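Local coordinates for protein kinectin 1 (Kinesin receptor) (Legionella pneumophila, PDB 4MU6) that is of unknown function but counts among the effector proteins of Legionella pneumophila, represented here by its helical N-terminal coiled-coil domain, at residues Asn9-Glu12 and Leu13-His17; Val100-Arg103 and Glu104-Ile108; Ser158-Arg161 and Leu162-Ile166; Ile290-Ile293 and Lys294-Glu298. All coordinates share one frame; numbering follows the deposited sequence.

Interaction 1: Asn9-Glu12 and Leu13-His17; sequences NIEE and LVTEH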
loop_
_atom_site.group_PDB
_atom_site.type_symbol
_atom_site.label_atom_id
_atom_site.label_comp_id
_atom_site.label_asym_id
_atom_site.label_seq_id
_atom_site.Cartn_x
_atom_site.Cartn_y
_atom_site.Cartn_z
ATOM N N ASN A 9 25.661 5.751 17.161
ATOM C CA ASN A 9 26.959 6.379 17.377
ATOM C C ASN A 9 27.996 5.379 16.911
ATOM O O ASN A 9 28.282 4.427 17.616
ATOM C CB ASN A 9 27.164 6.640 18.865
ATOM C CG ASN A 9 28.417 7.455 19.157
ATOM O OD1 ASN A 9 29.482 7.232 18.575
ATOM N ND2 ASN A 9 28.287 8.415 20.063
ATOM N N ILE A 10 28.553 5.577 15.724
ATOM C CA ILE A 10 29.399 4.545 15.132
ATOM C C ILE A 10 30.676 4.275 15.948
ATOM O O ILE A 10 31.127 3.133 16.049
ATOM C CB ILE A 10 29.708 4.850 13.641
ATOM C CG1 ILE A 10 30.253 3.611 12.929
ATOM C CG2 ILE A 10 30.650 6.016 13.514
ATOM C CD1 ILE A 10 29.205 2.535 12.728
ATOM N N GLU A 11 31.233 5.318 16.556
ATOM C CA GLU A 11 32.455 5.187 17.343
ATOM C C GLU A 11 32.203 4.346 18.587
ATOM O O GLU A 11 32.991 3.462 18.936
ATOM C CB GLU A 11 32.984 6.566 17.743
ATOM C CG GLU A 11 34.283 6.520 18.512
ATOM C CD GLU A 11 34.919 7.894 18.681
ATOM O OE1 GLU A 11 34.893 8.698 17.716
ATOM O OE2 GLU A 11 35.444 8.168 19.783
ATOM N N GLU A 12 31.094 4.622 19.253
ATOM C CA GLU A 12 30.725 3.880 20.449
ATOM C C GLU A 12 30.404 2.410 20.134
ATOM O O GLU A 12 30.663 1.523 20.946
ATOM C CB GLU A 12 29.535 4.566 21.105
ATOM C CG GLU A 12 29.194 4.081 22.481
ATOM C CD GLU A 12 28.020 4.842 23.053
ATOM O OE1 GLU A 12 27.775 5.977 22.590
ATOM O OE2 GLU A 12 27.333 4.304 23.948
ATOM N N LEU A 13 29.853 2.150 18.953
ATOM C CA LEU A 13 29.542 0.771 18.571
ATOM C C LEU A 13 30.818 -0.036 18.340
ATOM O O LEU A 13 30.972 -1.143 18.863
ATOM C CB LEU A 13 28.657 0.722 17.324
ATOM C CG LEU A 13 28.304 -0.682 16.812
ATOM C CD1 LEU A 13 27.553 -1.450 17.866
ATOM C CD2 LEU A 13 27.475 -0.604 15.549
ATOM N N VAL A 14 31.731 0.523 17.555
ATOM C CA VAL A 14 32.989 -0.156 17.264
ATOM C C VAL A 14 33.766 -0.410 18.555
ATOM O O VAL A 14 34.325 -1.493 18.754
ATOM C CB VAL A 14 33.832 0.646 16.254
ATOM C CG1 VAL A 14 35.140 -0.066 15.943
ATOM C CG2 VAL A 14 33.021 0.863 14.964
ATOM N N THR A 15 33.751 0.573 19.448
ATOM C CA THR A 15 34.462 0.468 20.715
ATOM C C THR A 15 33.919 -0.684 21.548
ATOM O O THR A 15 34.684 -1.468 22.119
ATOM C CB THR A 15 34.348 1.766 21.534
ATOM O OG1 THR A 15 34.987 2.831 20.824
ATOM C CG2 THR A 15 35.022 1.603 22.883
ATOM N N GLU A 16 32.595 -0.776 21.608
ATOM C CA GLU A 16 31.947 -1.834 22.363
ATOM C C GLU A 16 32.382 -3.181 21.814
ATOM O O GLU A 16 32.689 -4.100 22.569
ATOM C CB GLU A 16 30.432 -1.695 22.292
ATOM C CG GLU A 16 29.675 -2.686 23.169
ATOM C CD GLU A 16 28.183 -2.757 22.834
ATOM O OE1 GLU A 16 27.357 -2.731 23.773
ATOM O OE2 GLU A 16 27.833 -2.848 21.634
ATOM N N HIS A 17 32.442 -3.287 20.492
ATOM C CA HIS A 17 32.858 -4.538 19.866
ATOM C C HIS A 17 34.359 -4.828 20.003
ATOM O O HIS A 17 34.773 -5.984 20.058
ATOM C CB HIS A 17 32.415 -4.582 18.408
ATOM C CG HIS A 17 30.946 -4.810 18.242
ATOM N ND1 HIS A 17 30.425 -6.008 17.808
ATOM C CD2 HIS A 17 29.886 -3.999 18.472
ATOM C CE1 HIS A 17 29.108 -5.923 17.765
ATOM N NE2 HIS A 17 28.755 -4.713 18.162
#
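The carbonyl group of E11 is met by T15 on both faces of its plane: T15 OG1 stands above one face, 2.8 Å from E11 O, and T15 N reaches E11 O from the opposite face at 3.0 Å. Two donors of one residue thus grip a single acceptor and fix the rotation of the threonine, whose chi1 of -64° sets OG1 beside its own backbone N and turns it back to the preceding turn. The side-chain amide of N9 is also used from above: E12 N donates to N9 OD1 over 3.1 Å from 56° out of the amide plane, though the N-H aims nearly straight at the oxygen (166°). The H17 imidazole has L13 O at its edge, in plane, while its ND1 bonds to S48 OG. On the apolar side V14 CG2 rests 3.1 Å from I10 O and 4.4 Å from I10 CG1. Both residues touch A255 of helix 227-273, and L13 packs on V49 and T52 of helix 43-105. An asparagine N-cap whose side chain receives the amide three residues on is the classic start of an alpha-helix, here helix 10-22 lying against two long helices of the domain.

Interaction 2: Val100-Arg103 and Glu104-Ile108; sequences VLTR and ELNHI
L105 packs on the backbone oxygen of L101 near the C-terminal end of the long alpha-helix 43-105, the tighter side of this contact. L105 N donates to L101 O at 3.0 Å, and L105 CB lies 3.4 Å from L101 O. Helix 158-217 packs both leucines, L101 through N183 and K186, L105 through L187, consistent with a helix pair of the coiled-coil domain. The other flank is looser and more exposed. There T102 and N106 run side by side and point the same way, with T102 CG2 3.6 Å from N106 ND2. A chi1 of -61° folds the asparagine over the carbonyl of T102, yet ND2 is badly angled for a bond to T102 O; that oxygen takes N106 N instead (3.0 Å), and T102 OG1 is bonded to K98 O. Further along, the spacing of the bonds shortens: H107 N donates to E104 O, three residues back, at 2.9 Å. E104 lies beside the leucines, away from T102 and N106, extended with CG anti to the backbone N; N183 ND2 holds its OE1. A water adds to this grip, donating to E104 OE1 at 2.6 Å and, weakly, to V100 O at 3.4 Å.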
loop_
_atom_site.group_PDB
_atom_site.type_symbol
_atom_site.label_atom_id
_atom_site.label_comp_id
_atom_site.label_asym_id
_atom_site.label_seq_id
_atom_site.Cartn_x
_atom_site.Cartn_y
_atom_site.Cartn_z
ATOM N N VAL A 100 -41.354 1.843 -10.393
ATOM C CA VAL A 100 -42.274 2.779 -11.053
ATOM C C VAL A 100 -42.295 2.579 -12.568
ATOM O O VAL A 100 -43.369 2.545 -13.167
ATOM C CB VAL A 100 -42.038 4.271 -10.687
ATOM C CG1 VAL A 100 -42.239 4.493 -9.200
ATOM C CG2 VAL A 100 -40.667 4.740 -11.117
ATOM N N LEU A 101 -41.122 2.405 -13.180
ATOM C CA LEU A 101 -41.049 2.223 -14.627
ATOM C C LEU A 101 -41.821 0.984 -15.049
ATOM O O LEU A 101 -42.483 0.973 -16.087
ATOM C CB LEU A 101 -39.603 2.096 -15.091
ATOM C CG LEU A 101 -38.716 3.334 -14.981
ATOM C CD1 LEU A 101 -37.295 2.916 -15.231
ATOM C CD2 LEU A 101 -39.149 4.423 -15.975
ATOM N N THR A 102 -41.740 -0.052 -14.226
ATOM C CA THR A 102 -42.341 -1.331 -14.561
ATOM C C THR A 102 -43.832 -1.270 -14.318
ATOM O O THR A 102 -44.604 -1.850 -15.060
ATOM C CB THR A 102 -41.716 -2.452 -13.732
ATOM O OG1 THR A 102 -40.308 -2.507 -14.012
ATOM C CG2 THR A 102 -42.352 -3.798 -14.054
ATOM N N ARG A 103 -44.232 -0.554 -13.272
ATOM C CA ARG A 103 -45.643 -0.377 -13.000
ATOM C C ARG A 103 -46.271 0.380 -14.169
ATOM O O ARG A 103 -47.345 0.013 -14.639
ATOM C CB ARG A 103 -45.844 0.355 -11.671
ATOM C CG ARG A 103 -47.283 0.687 -11.326
ATOM C CD ARG A 103 -47.376 1.356 -9.959
ATOM N NE ARG A 103 -46.808 0.497 -8.921
ATOM C CZ ARG A 103 -45.777 0.826 -8.149
ATOM N NH1 ARG A 103 -45.192 2.016 -8.264
ATOM N NH2 ARG A 103 -45.340 -0.035 -7.246
ATOM N N GLU A 104 -45.589 1.405 -14.676
ATOM C CA GLU A 104 -46.126 2.139 -15.825
ATOM C C GLU A 104 -46.194 1.279 -17.096
ATOM O O GLU A 104 -47.218 1.250 -17.791
ATOM C CB GLU A 104 -45.322 3.410 -16.085
ATOM C CG GLU A 104 -45.849 4.220 -17.258
ATOM C CD GLU A 104 -45.299 5.634 -17.272
ATOM O OE1 GLU A 104 -44.131 5.823 -16.857
ATOM O OE2 GLU A 104 -46.044 6.557 -17.676
ATOM N N LEU A 105 -45.109 0.563 -17.376
ATOM C CA LEU A 105 -45.036 -0.331 -18.531
ATOM C C LEU A 105 -46.160 -1.359 -18.575
ATOM O O LEU A 105 -46.711 -1.631 -19.642
ATOM C CB LEU A 105 -43.702 -1.069 -18.554
ATOM C CG LEU A 105 -42.557 -0.468 -19.361
ATOM C CD1 LEU A 105 -41.381 -1.417 -19.333
ATOM C CD2 LEU A 105 -42.980 -0.195 -20.793
ATOM N N ASN A 106 -46.488 -1.944 -17.424
ATOM C CA ASN A 106 -47.570 -2.933 -17.361
ATOM C C ASN A 106 -48.947 -2.319 -17.595
ATOM O O ASN A 106 -49.930 -3.041 -17.760
ATOM C CB ASN A 106 -47.561 -3.683 -16.022
ATOM C CG ASN A 106 -46.280 -4.455 -15.799
ATOM O OD1 ASN A 106 -45.660 -4.937 -16.748
ATOM N ND2 ASN A 106 -45.865 -4.564 -14.546
ATOM N N HIS A 107 -49.024 -0.990 -17.615
ATOM C CA HIS A 107 -50.307 -0.322 -17.818
ATOM C C HIS A 107 -50.462 0.293 -19.211
ATOM O O HIS A 107 -51.577 0.555 -19.663
ATOM C CB HIS A 107 -50.560 0.728 -16.734
ATOM C CG HIS A 107 -51.928 1.342 -16.802
ATOM N ND1 HIS A 107 -53.079 0.586 -16.896
ATOM C CD2 HIS A 107 -52.327 2.639 -16.801
ATOM C CE1 HIS A 107 -54.128 1.389 -16.941
ATOM N NE2 HIS A 107 -53.699 2.640 -16.888
ATOM N N ILE A 108 -49.346 0.513 -19.895
ATOM C CA ILE A 108 -49.367 1.145 -21.220
ATOM C C ILE A 108 -50.214 0.424 -22.311
ATOM O O ILE A 108 -50.956 1.084 -23.038
ATOM C CB ILE A 108 -47.936 1.464 -21.712
ATOM C CG1 ILE A 108 -47.285 2.481 -20.775
ATOM C CG2 ILE A 108 -47.951 1.985 -23.140
ATOM C CD1 ILE A 108 -45.894 2.905 -21.185
HETATM O O HOH W 1 -42.984 5.697 -14.514
#

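Interaction 3: Ser158-Arg161 and Leu162-Ile166; sequences SIER and LQRSI
R164 folds back over the turn formed by E160 and R161, and its path can be followed atom by atom. CB lies 3.7 Å from E160 O and CG stays at about the same distance from that oxygen, since chi1 of -81° places CG beside the backbone N of R164. The chain then bends at chi3 (-64°), which leaves NE 4.1 Å from E160 O and swings the guanidinium back above the backbone. E160 O sits 3.9 Å from the plane of the guanidinium, over its centre, so the carbonyl faces the flat side of the group while its hydrogen bond goes to R164 N (3.0 Å). At the tip the two terminal nitrogens part: NH2 meets R161 CB at 3.6 Å, and NH1 faces E160 OE2 at 4.0 Å. The latter is a long salt bridge, and with carboxylate and guanidinium planes 71° apart it has none of the flat, two-pronged geometry of a close pair. Next to it, Q163 runs alongside I159, its CG 3.2 Å from I159 O. On the inner side L162 and I166 pack on L122 of helix 108-127, and I159 and L162 on L129. The whole is the first turns of helix 158-217, with i to i+4 backbone bonds, the first of them weak, and an i to i+4 Glu-Arg pair on the outer surface, in the antiparallel helical hairpin that this helix forms with helix 108-127.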
loop_
_atom_site.group_PDB
_atom_site.type_symbol
_atom_site.label_atom_id
_atom_site.label_comp_id
_atom_site.label_asym_id
_atom_site.label_seq_id
_atom_site.Cartn_x
_atom_site.Cartn_y
_atom_site.Cartn_z
ATOM N N SER A 158 -69.440 20.635 -35.734
ATOM C CA SER A 158 -69.518 19.195 -35.511
ATOM C C SER A 158 -68.335 18.462 -36.135
ATOM O O SER A 158 -67.700 17.624 -35.490
ATOM C CB SER A 158 -70.831 18.641 -36.074
ATOM O OG SER A 158 -71.953 19.318 -35.532
ATOM N N ILE A 159 -68.031 18.790 -37.386
ATOM C CA ILE A 159 -66.912 18.164 -38.078
ATOM C C ILE A 159 -65.546 18.573 -37.501
ATOM O O ILE A 159 -64.699 17.722 -37.246
ATOM C CB ILE A 159 -66.964 18.430 -39.590
ATOM C CG1 ILE A 159 -68.187 17.735 -40.200
ATOM C CG2 ILE A 159 -65.689 17.955 -40.258
ATOM C CD1 ILE A 159 -68.453 18.095 -41.644
ATOM N N GLU A 160 -65.346 19.866 -37.275
ATOM C CA GLU A 160 -64.048 20.348 -36.817
ATOM C C GLU A 160 -63.676 19.869 -35.413
ATOM O O GLU A 160 -62.511 19.575 -35.150
ATOM C CB GLU A 160 -63.954 21.875 -36.921
ATOM C CG GLU A 160 -64.012 22.396 -38.362
ATOM C CD GLU A 160 -63.544 23.842 -38.503
ATOM O OE1 GLU A 160 -63.870 24.468 -39.537
ATOM O OE2 GLU A 160 -62.844 24.349 -37.593
ATOM N N ARG A 161 -64.652 19.775 -34.515
ATOM C CA ARG A 161 -64.332 19.375 -33.149
ATOM C C ARG A 161 -64.152 17.856 -32.994
ATOM O O ARG A 161 -63.451 17.400 -32.088
ATOM C CB ARG A 161 -65.318 19.952 -32.130
ATOM C CG ARG A 161 -66.686 19.322 -32.139
ATOM C CD ARG A 161 -67.565 19.930 -31.055
ATOM N NE ARG A 161 -68.909 19.356 -31.066
ATOM C CZ ARG A 161 -69.947 19.893 -31.700
ATOM N NH1 ARG A 161 -69.806 21.028 -32.376
ATOM N NH2 ARG A 161 -71.130 19.296 -31.654
ATOM N N LEU A 162 -64.767 17.078 -33.884
ATOM C CA LEU A 162 -64.443 15.656 -33.983
ATOM C C LEU A 162 -63.009 15.496 -34.486
ATOM O O LEU A 162 -62.279 14.614 -34.026
ATOM C CB LEU A 162 -65.390 14.931 -34.935
ATOM C CG LEU A 162 -66.709 14.453 -34.335
ATOM C CD1 LEU A 162 -67.563 13.789 -35.405
ATOM C CD2 LEU A 162 -66.443 13.492 -33.184
ATOM N N GLN A 163 -62.618 16.346 -35.435
ATOM C CA GLN A 163 -61.271 16.296 -36.002
ATOM C C GLN A 163 -60.221 16.582 -34.927
ATOM O O GLN A 163 -59.155 15.960 -34.903
ATOM C CB GLN A 163 -61.125 17.302 -37.147
ATOM C CG GLN A 163 -61.815 16.890 -38.451
ATOM C CD GLN A 163 -61.760 17.981 -39.525
ATOM O OE1 GLN A 163 -61.957 19.168 -39.240
ATOM N NE2 GLN A 163 -61.482 17.578 -40.765
ATOM N N ARG A 164 -60.527 17.538 -34.053
ATOM C CA ARG A 164 -59.606 17.933 -33.001
ATOM C C ARG A 164 -59.501 16.830 -31.959
ATOM O O ARG A 164 -58.413 16.559 -31.447
ATOM C CB ARG A 164 -60.025 19.259 -32.361
ATOM C CG ARG A 164 -59.614 20.491 -33.167
ATOM C CD ARG A 164 -59.870 21.792 -32.403
ATOM N NE ARG A 164 -61.293 22.008 -32.150
ATOM C CZ ARG A 164 -62.088 22.768 -32.902
ATOM N NH1 ARG A 164 -61.602 23.404 -33.964
ATOM N NH2 ARG A 164 -63.372 22.896 -32.589
ATOM N N SER A 165 -60.630 16.188 -31.663
ATOM C CA SER A 165 -60.648 15.058 -30.738
ATOM C C SER A 165 -59.818 13.915 -31.288
ATOM O O SER A 165 -59.011 13.321 -30.562
ATOM C CB SER A 165 -62.072 14.590 -30.478
ATOM O OG SER A 165 -62.746 15.523 -29.662
ATOM N N ILE A 166 -60.011 13.617 -32.572
ATOM C CA ILE A 166 -59.197 12.614 -33.252
ATOM C C ILE A 166 -57.694 12.941 -33.151
ATOM O O ILE A 166 -56.872 12.070 -32.814
ATOM C CB ILE A 166 -59.590 12.486 -34.728
ATOM C CG1 ILE A 166 -60.975 11.842 -34.842
ATOM C CG2 ILE A 166 -58.554 11.659 -35.476
ATOM C CD1 ILE A 166 -61.582 11.903 -36.238
#

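Interaction 4: Ile290-Ile293 and Lys294-Glu298; sequences IKYI and KQHLE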
loop_
_atom_site.group_PDB
_atom_site.type_symbol
_atom_site.label_atom_id
_atom_site.label_comp_id
_atom_site.label_asym_id
_atom_site.label_seq_id
_atom_site.Cartn_x
_atom_site.Cartn_y
_atom_site.Cartn_z
ATOM N N ILE A 290 53.807 -1.650 18.249
ATOM C CA ILE A 290 52.852 -0.560 18.370
ATOM C C ILE A 290 53.504 0.812 18.200
ATOM O O ILE A 290 53.021 1.655 17.432
ATOM C CB ILE A 290 52.079 -0.671 19.696
ATOM C CG1 ILE A 290 51.072 -1.828 19.598
ATOM C CG2 ILE A 290 51.358 0.624 20.025
ATOM C CD1 ILE A 290 50.481 -2.258 20.926
ATOM N N LYS A 291 54.623 1.031 18.883
ATOM C CA LYS A 291 55.288 2.319 18.801
ATOM C C LYS A 291 55.850 2.522 17.396
ATOM O O LYS A 291 55.971 3.655 16.929
ATOM C CB LYS A 291 56.378 2.458 19.879
ATOM C CG LYS A 291 57.729 1.916 19.499
ATOM C CD LYS A 291 58.683 1.989 20.707
ATOM C CE LYS A 291 58.162 1.111 21.842
ATOM N NZ LYS A 291 58.909 1.382 23.113
ATOM N N TYR A 292 56.165 1.421 16.716
ATOM C CA TYR A 292 56.671 1.508 15.348
ATOM C C TYR A 292 55.599 2.063 14.404
ATOM O O TYR A 292 55.882 2.946 13.574
ATOM C CB TYR A 292 57.205 0.150 14.901
ATOM C CG TYR A 292 57.392 -0.039 13.411
ATOM C CD1 TYR A 292 58.428 0.584 12.729
ATOM C CD2 TYR A 292 56.548 -0.881 12.690
ATOM C CE1 TYR A 292 58.609 0.388 11.354
ATOM C CE2 TYR A 292 56.719 -1.082 11.325
ATOM C CZ TYR A 292 57.750 -0.447 10.657
ATOM O OH TYR A 292 57.914 -0.653 9.291
ATOM N N ILE A 293 54.367 1.574 14.551
ATOM C CA ILE A 293 53.236 2.105 13.793
ATOM C C ILE A 293 52.983 3.574 14.158
ATOM O O ILE A 293 52.781 4.423 13.292
ATOM C CB ILE A 293 51.946 1.314 14.089
ATOM C CG1 ILE A 293 52.104 -0.164 13.692
ATOM C CG2 ILE A 293 50.743 1.973 13.413
ATOM C CD1 ILE A 293 52.271 -0.403 12.200
ATOM N N LYS A 294 53.000 3.861 15.451
ATOM C CA LYS A 294 52.614 5.170 15.969
ATOM C C LYS A 294 53.570 6.303 15.548
ATOM O O LYS A 294 53.149 7.447 15.345
ATOM C CB LYS A 294 52.506 5.098 17.497
ATOM C CG LYS A 294 51.383 5.938 18.090
ATOM C CD LYS A 294 51.336 5.846 19.617
ATOM C CE LYS A 294 50.416 6.917 20.194
ATOM N NZ LYS A 294 50.348 6.887 21.676
ATOM N N GLN A 295 54.851 5.979 15.419
ATOM C CA GLN A 295 55.871 6.966 15.102
ATOM C C GLN A 295 56.224 6.937 13.622
ATOM O O GLN A 295 57.150 7.614 13.190
ATOM C CB GLN A 295 57.122 6.718 15.948
ATOM C CG GLN A 295 56.843 6.743 17.438
ATOM C CD GLN A 295 58.037 6.292 18.263
ATOM O OE1 GLN A 295 58.623 5.237 18.013
ATOM N NE2 GLN A 295 58.414 7.103 19.239
ATOM N N HIS A 296 55.473 6.148 12.859
ATOM C CA HIS A 296 55.684 5.969 11.419
ATOM C C HIS A 296 55.820 7.301 10.679
ATOM O O HIS A 296 55.082 8.247 10.961
ATOM C CB HIS A 296 54.503 5.189 10.836
ATOM C CG HIS A 296 54.889 4.096 9.887
ATOM N ND1 HIS A 296 56.167 3.956 9.385
ATOM C CD2 HIS A 296 54.159 3.089 9.349
ATOM C CE1 HIS A 296 56.205 2.911 8.577
ATOM N NE2 HIS A 296 55.000 2.367 8.538
ATOM N N LEU A 297 56.773 7.368 9.748
ATOM C CA LEU A 297 56.992 8.565 8.926
ATOM C C LEU A 297 56.015 8.668 7.737
ATOM O O LEU A 297 55.817 9.746 7.195
ATOM C CB LEU A 297 58.428 8.614 8.402
ATOM C CG LEU A 297 59.577 9.035 9.331
ATOM C CD1 LEU A 297 59.190 10.216 10.210
ATOM C CD2 LEU A 297 60.037 7.862 10.162
ATOM N N GLU A 298 55.437 7.544 7.328
ATOM C CA GLU A 298 54.391 7.539 6.294
ATOM C C GLU A 298 52.968 7.584 6.868
ATOM O O GLU A 298 52.117 8.324 6.366
ATOM C CB GLU A 298 54.527 6.319 5.372
ATOM C CG GLU A 298 55.646 6.417 4.346
ATOM C CD GLU A 298 55.695 5.206 3.426
ATOM O OE1 GLU A 298 55.027 4.193 3.735
ATOM O OE2 GLU A 298 56.402 5.270 2.396
#
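Y292 and H296 flank the C-terminal end of helix 280-294, where Q295 is the first residue to leave helical phi/psi. Three backbone hydrogen bonds record the change. K294 N donates to I290 O at 3.0 Å, in the carbonyl plane, and Q295 N donates to K291 O at 3.0 Å; both are regular i to i+4 bonds. The next amide shortens the spacing: H296 N bonds to I293 O, three residues back, at 3.2 Å, and stands 67° out of the carbonyl plane rather than on a lone pair. Y292 O, which the helical pattern would assign to H296 N, is poorly angled for it. By van der Waals contact, H296 CB presses on I293 O at 3.1 Å, and Q295 CG lies 3.2 Å from K291 O, its chain running alongside that of K291 in the same direction. The hydrocarbon contacts of the inner face go elsewhere: I290 and I293 pack on I36 of helix 29-38, and on helix 227-273 I290 meets L267 and L271 while I293 meets Y260 and L264. As for charge, the ammonium groups of K291 and K294 point back along the helix, away from its C-terminal end. The aromatic pair comes last. The rings of Y292 and H296 are set obliquely, planes 42° apart, with centroids 5.1 Å apart; chi1 of Y292, at 163°, throws its ring along the helix end, so that the phenol OH is 4.0 Å from H296 CE1.

All four contacts are local, joining neighbouring turns of one stretch of chain; they follow in series, and none nests within or crosses another. Interaction 1 starts helix 10-22 and sets it on helices 43-105 and 227-273. Interaction 2 lies at the far end of helix 43-105, its centre about 84 Å away across the middle of this elongated chain. After helix 108-127 and an unmodelled segment, interaction 3 begins helix 158-217, which returns along the hairpin; its centre is about 31 Å from that of interaction 2. Interaction 4 finishes helix 280-294 at the same end of the chain as interaction 1, their centres about 24 Å apart, and lies about 128 Å, centre to centre, from interaction 3.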